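Local structure of methylmalonyl-CoA epimerase, mitochondrial (3RMU) at residues A[36-44]-A[56-66]. The protein interconverts the (R) and (S) forms of methylmalonyl-CoA in mitochondrial propionyl-CoA metabolism and binds a cobalt ion. Numbering follows the deposited sequence.
Sequences PLPEHGVSV and LLHPLGLDSPI. Unlike the reference sequence in segment 56-66: L62 (reference Arg).
L60 lays its branched end across segment 36-44: with CG anti to its backbone N (chi1 -174°), CD2 reaches P36 CB at 3.7 Å and the ring of P38, while CD1 lies against S43 OG. A long, forked leucine suits this place, spanning two prolines and the backbone of V42. G41 O is gripped from opposite faces of its carbonyl plane, by L60 N at 2.9 Å and by S64 OG at 2.7 Å. S64 OG also accepts a weak capping bond from I66 N at the turn into helix 67-72, tying hairpin to helix. G41, at positive phi, belongs with V42 to a G1 bulge facing L37, where glycine is favoured. Toward the side that carries V44 and L57, V42 spreads its two methyls: CG1 meets I66 CD1 at 3.9 Å, crossing nearly at a right angle, and CG2 faces L57 CD2. V44 lies alongside L57, both pointing the same way, compact aliphatics fit for a buried layer. S43 and H58 exchange backbone bonds as an antiparallel hydrogen-bonded pair. L16 of helix 16-26 touches their side chains, whereas L57 packs on A10 of strand 3-12, close to the cobalt ligand H80.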
loop_
_atom_site.group_PDB
_atom_site.type_symbol
_atom_site.label_atom_id
_atom_site.label_comp_id
_atom_site.label_asym_id
_atom_site.label_seq_id
_atom_site.Cartn_x
_atom_site.Cartn_y
_atom_site.Cartn_z
ATOM N N PRO A 36 14.565 -1.432 16.170
ATOM C CA PRO A 36 13.980 -2.714 16.538
ATOM C C PRO A 36 12.752 -2.557 17.437
ATOM O O PRO A 36 12.797 -1.814 18.420
ATOM C CB PRO A 36 15.083 -3.399 17.326
ATOM C CG PRO A 36 15.846 -2.264 17.941
ATOM C CD PRO A 36 15.768 -1.129 16.958
ATOM N N LEU A 37 11.729 -3.346 17.152
ATOM C CA LEU A 37 10.505 -3.411 17.973
ATOM C C LEU A 37 10.309 -4.850 18.443
ATOM O O LEU A 37 9.490 -5.578 17.864
ATOM C CB LEU A 37 9.309 -2.951 17.150
ATOM C CG LEU A 37 9.384 -1.526 16.619
ATOM C CD1 LEU A 37 8.203 -1.205 15.671
ATOM C CD2 LEU A 37 9.453 -0.549 17.767
ATOM N N PRO A 38 11.059 -5.261 19.479
ATOM C CA PRO A 38 11.060 -6.669 19.874
ATOM C C PRO A 38 9.688 -7.184 20.291
ATOM O O PRO A 38 9.377 -8.348 20.032
ATOM C CB PRO A 38 12.026 -6.704 21.059
ATOM C CG PRO A 38 12.848 -5.522 20.930
ATOM C CD PRO A 38 12.007 -4.487 20.307
ATOM N N GLU A 39 8.893 -6.339 20.960
ATOM C CA GLU A 39 7.539 -6.724 21.386
ATOM C C GLU A 39 6.657 -7.130 20.199
ATOM O O GLU A 39 5.711 -7.920 20.372
ATOM C CB GLU A 39 6.846 -5.557 22.096
ATOM C CG GLU A 39 7.408 -5.207 23.459
ATOM C CD GLU A 39 6.466 -4.299 24.246
ATOM O OE1 GLU A 39 5.475 -4.801 24.821
ATOM O OE2 GLU A 39 6.704 -3.076 24.264
ATOM N N HIS A 40 6.938 -6.565 19.030
ATOM C CA HIS A 40 6.123 -6.792 17.819
ATOM C C HIS A 40 6.786 -7.722 16.824
ATOM O O HIS A 40 6.232 -8.009 15.746
ATOM C CB HIS A 40 5.770 -5.439 17.223
ATOM C CG HIS A 40 5.154 -4.534 18.235
ATOM N ND1 HIS A 40 3.820 -4.607 18.567
ATOM C CD2 HIS A 40 5.704 -3.625 19.074
ATOM C CE1 HIS A 40 3.566 -3.749 19.541
ATOM N NE2 HIS A 40 4.692 -3.141 19.868
ATOM N N GLY A 41 7.984 -8.189 17.186
ATOM C CA GLY A 41 8.721 -9.162 16.373
ATOM C C GLY A 41 9.180 -8.669 15.020
ATOM O O GLY A 41 9.356 -9.463 14.093
ATOM N N VAL A 42 9.381 -7.349 14.879
ATOM C CA VAL A 42 9.903 -6.809 13.646
ATOM C C VAL A 42 10.878 -5.689 13.947
ATOM O O VAL A 42 10.915 -5.171 15.079
ATOM C CB VAL A 42 8.797 -6.249 12.733
ATOM C CG1 VAL A 42 7.810 -7.353 12.295
ATOM C CG2 VAL A 42 8.077 -5.106 13.430
ATOM N N SER A 43 11.676 -5.378 12.951
ATOM C CA SER A 43 12.445 -4.112 12.861
ATOM C C SER A 43 11.787 -3.223 11.806
ATOM O O SER A 43 11.291 -3.704 10.807
ATOM C CB SER A 43 13.914 -4.385 12.486
ATOM O OG SER A 43 14.625 -5.040 13.555
ATOM N N VAL A 44 11.772 -1.904 12.020
ATOM C CA VAL A 44 11.080 -1.004 11.078
ATOM C C VAL A 44 11.985 0.134 10.608
ATOM O O VAL A 44 12.758 0.696 11.416
ATOM C CB VAL A 44 9.790 -0.397 11.709
ATOM C CG1 VAL A 44 10.107 0.305 13.032
ATOM C CG2 VAL A 44 9.047 0.568 10.691
ATOM N N LEU A 56 8.861 0.061 6.403
ATOM C CA LEU A 56 9.582 -1.094 5.877
ATOM C C LEU A 56 9.893 -2.044 7.045
ATOM O O LEU A 56 10.494 -1.650 8.046
ATOM C CB LEU A 56 10.888 -0.643 5.186
ATOM C CG LEU A 56 10.838 0.469 4.137
ATOM C CD1 LEU A 56 12.264 0.864 3.680
ATOM C CD2 LEU A 56 9.995 0.033 2.962
ATOM N N LEU A 57 9.534 -3.321 6.904
ATOM C CA LEU A 57 9.503 -4.229 8.044
ATOM C C LEU A 57 10.351 -5.431 7.717
ATOM O O LEU A 57 10.290 -5.916 6.594
ATOM C CB LEU A 57 8.078 -4.731 8.287
ATOM C CG LEU A 57 7.043 -3.659 8.668
ATOM C CD1 LEU A 57 5.651 -4.319 8.847
ATOM C CD2 LEU A 57 7.485 -2.942 9.922
ATOM N N HIS A 58 11.111 -5.883 8.709
ATOM C CA HIS A 58 11.866 -7.140 8.617
ATOM C C HIS A 58 11.754 -7.904 9.935
ATOM O O HIS A 58 11.746 -7.286 11.000
ATOM C CB HIS A 58 13.331 -6.859 8.274
ATOM C CG HIS A 58 14.115 -8.096 7.988
ATOM N ND1 HIS A 58 14.042 -8.756 6.779
ATOM C CD2 HIS A 58 14.950 -8.819 8.766
ATOM C CE1 HIS A 58 14.818 -9.825 6.822
ATOM N NE2 HIS A 58 15.389 -9.879 8.012
ATOM N N PRO A 59 11.642 -9.248 9.880
ATOM C CA PRO A 59 11.529 -10.049 11.090
ATOM C C PRO A 59 12.609 -9.781 12.117
ATOM O O PRO A 59 13.790 -9.577 11.770
ATOM C CB PRO A 59 11.673 -11.498 10.584
ATOM C CG PRO A 59 11.194 -11.430 9.174
ATOM C CD PRO A 59 11.638 -10.097 8.675
ATOM N N LEU A 60 12.187 -9.829 13.370
ATOM C CA LEU A 60 13.088 -9.752 14.511
ATOM C C LEU A 60 12.713 -10.934 15.397
ATOM O O LEU A 60 11.657 -10.935 16.053
ATOM C CB LEU A 60 12.940 -8.401 15.207
ATOM C CG LEU A 60 13.880 -8.053 16.351
ATOM C CD1 LEU A 60 15.303 -7.950 15.876
ATOM C CD2 LEU A 60 13.416 -6.727 16.958
ATOM N N GLY A 61 13.585 -11.947 15.385
ATOM C CA GLY A 61 13.360 -13.244 16.031
ATOM C C GLY A 61 12.528 -14.225 15.214
ATOM O O GLY A 61 12.034 -13.897 14.133
ATOM N N LEU A 62 12.298 -15.403 15.786
ATOM C CA LEU A 62 11.866 -16.580 15.019
ATOM C C LEU A 62 10.385 -16.683 14.692
ATOM O O LEU A 62 10.019 -17.243 13.655
ATOM C CB LEU A 62 12.287 -17.860 15.741
ATOM C CG LEU A 62 13.786 -18.065 15.961
ATOM C CD1 LEU A 62 14.039 -19.525 16.295
ATOM C CD2 LEU A 62 14.593 -17.625 14.732
ATOM N N ASP A 63 9.526 -16.175 15.563
ATOM C CA ASP A 63 8.086 -16.295 15.331
ATOM C C ASP A 63 7.536 -14.933 14.964
ATOM O O ASP A 63 6.513 -14.495 15.484
ATOM C CB ASP A 63 7.367 -16.903 16.552
ATOM C CG ASP A 63 7.649 -16.150 17.845
ATOM O OD1 ASP A 63 8.767 -15.591 17.986
ATOM O OD2 ASP A 63 6.749 -16.120 18.714
ATOM N N SER A 64 8.234 -14.257 14.056
ATOM C CA SER A 64 7.798 -12.964 13.608
ATOM C C SER A 64 6.480 -13.127 12.855
ATOM O O SER A 64 6.348 -14.046 12.065
ATOM C CB SER A 64 8.837 -12.323 12.698
ATOM O OG SER A 64 8.329 -11.078 12.215
ATOM N N PRO A 65 5.508 -12.234 13.101
ATOM C CA PRO A 65 4.231 -12.286 12.379
ATOM C C PRO A 65 4.333 -12.061 10.864
ATOM O O PRO A 65 3.364 -12.324 10.163
ATOM C CB PRO A 65 3.430 -11.138 13.005
ATOM C CG PRO A 65 4.458 -10.193 13.516
ATOM C CD PRO A 65 5.527 -11.115 14.063
ATOM N N ILE A 66 5.479 -11.571 10.373
ATOM C CA ILE A 66 5.717 -11.430 8.928
ATOM C C ILE A 66 6.698 -12.492 8.366
ATOM O O ILE A 66 6.933 -12.558 7.160
ATOM C CB ILE A 66 6.177 -9.989 8.570
ATOM C CG1 ILE A 66 7.555 -9.653 9.157
ATOM C CG2 ILE A 66 5.134 -8.942 9.044
ATOM C CD1 ILE A 66 8.168 -8.370 8.579
#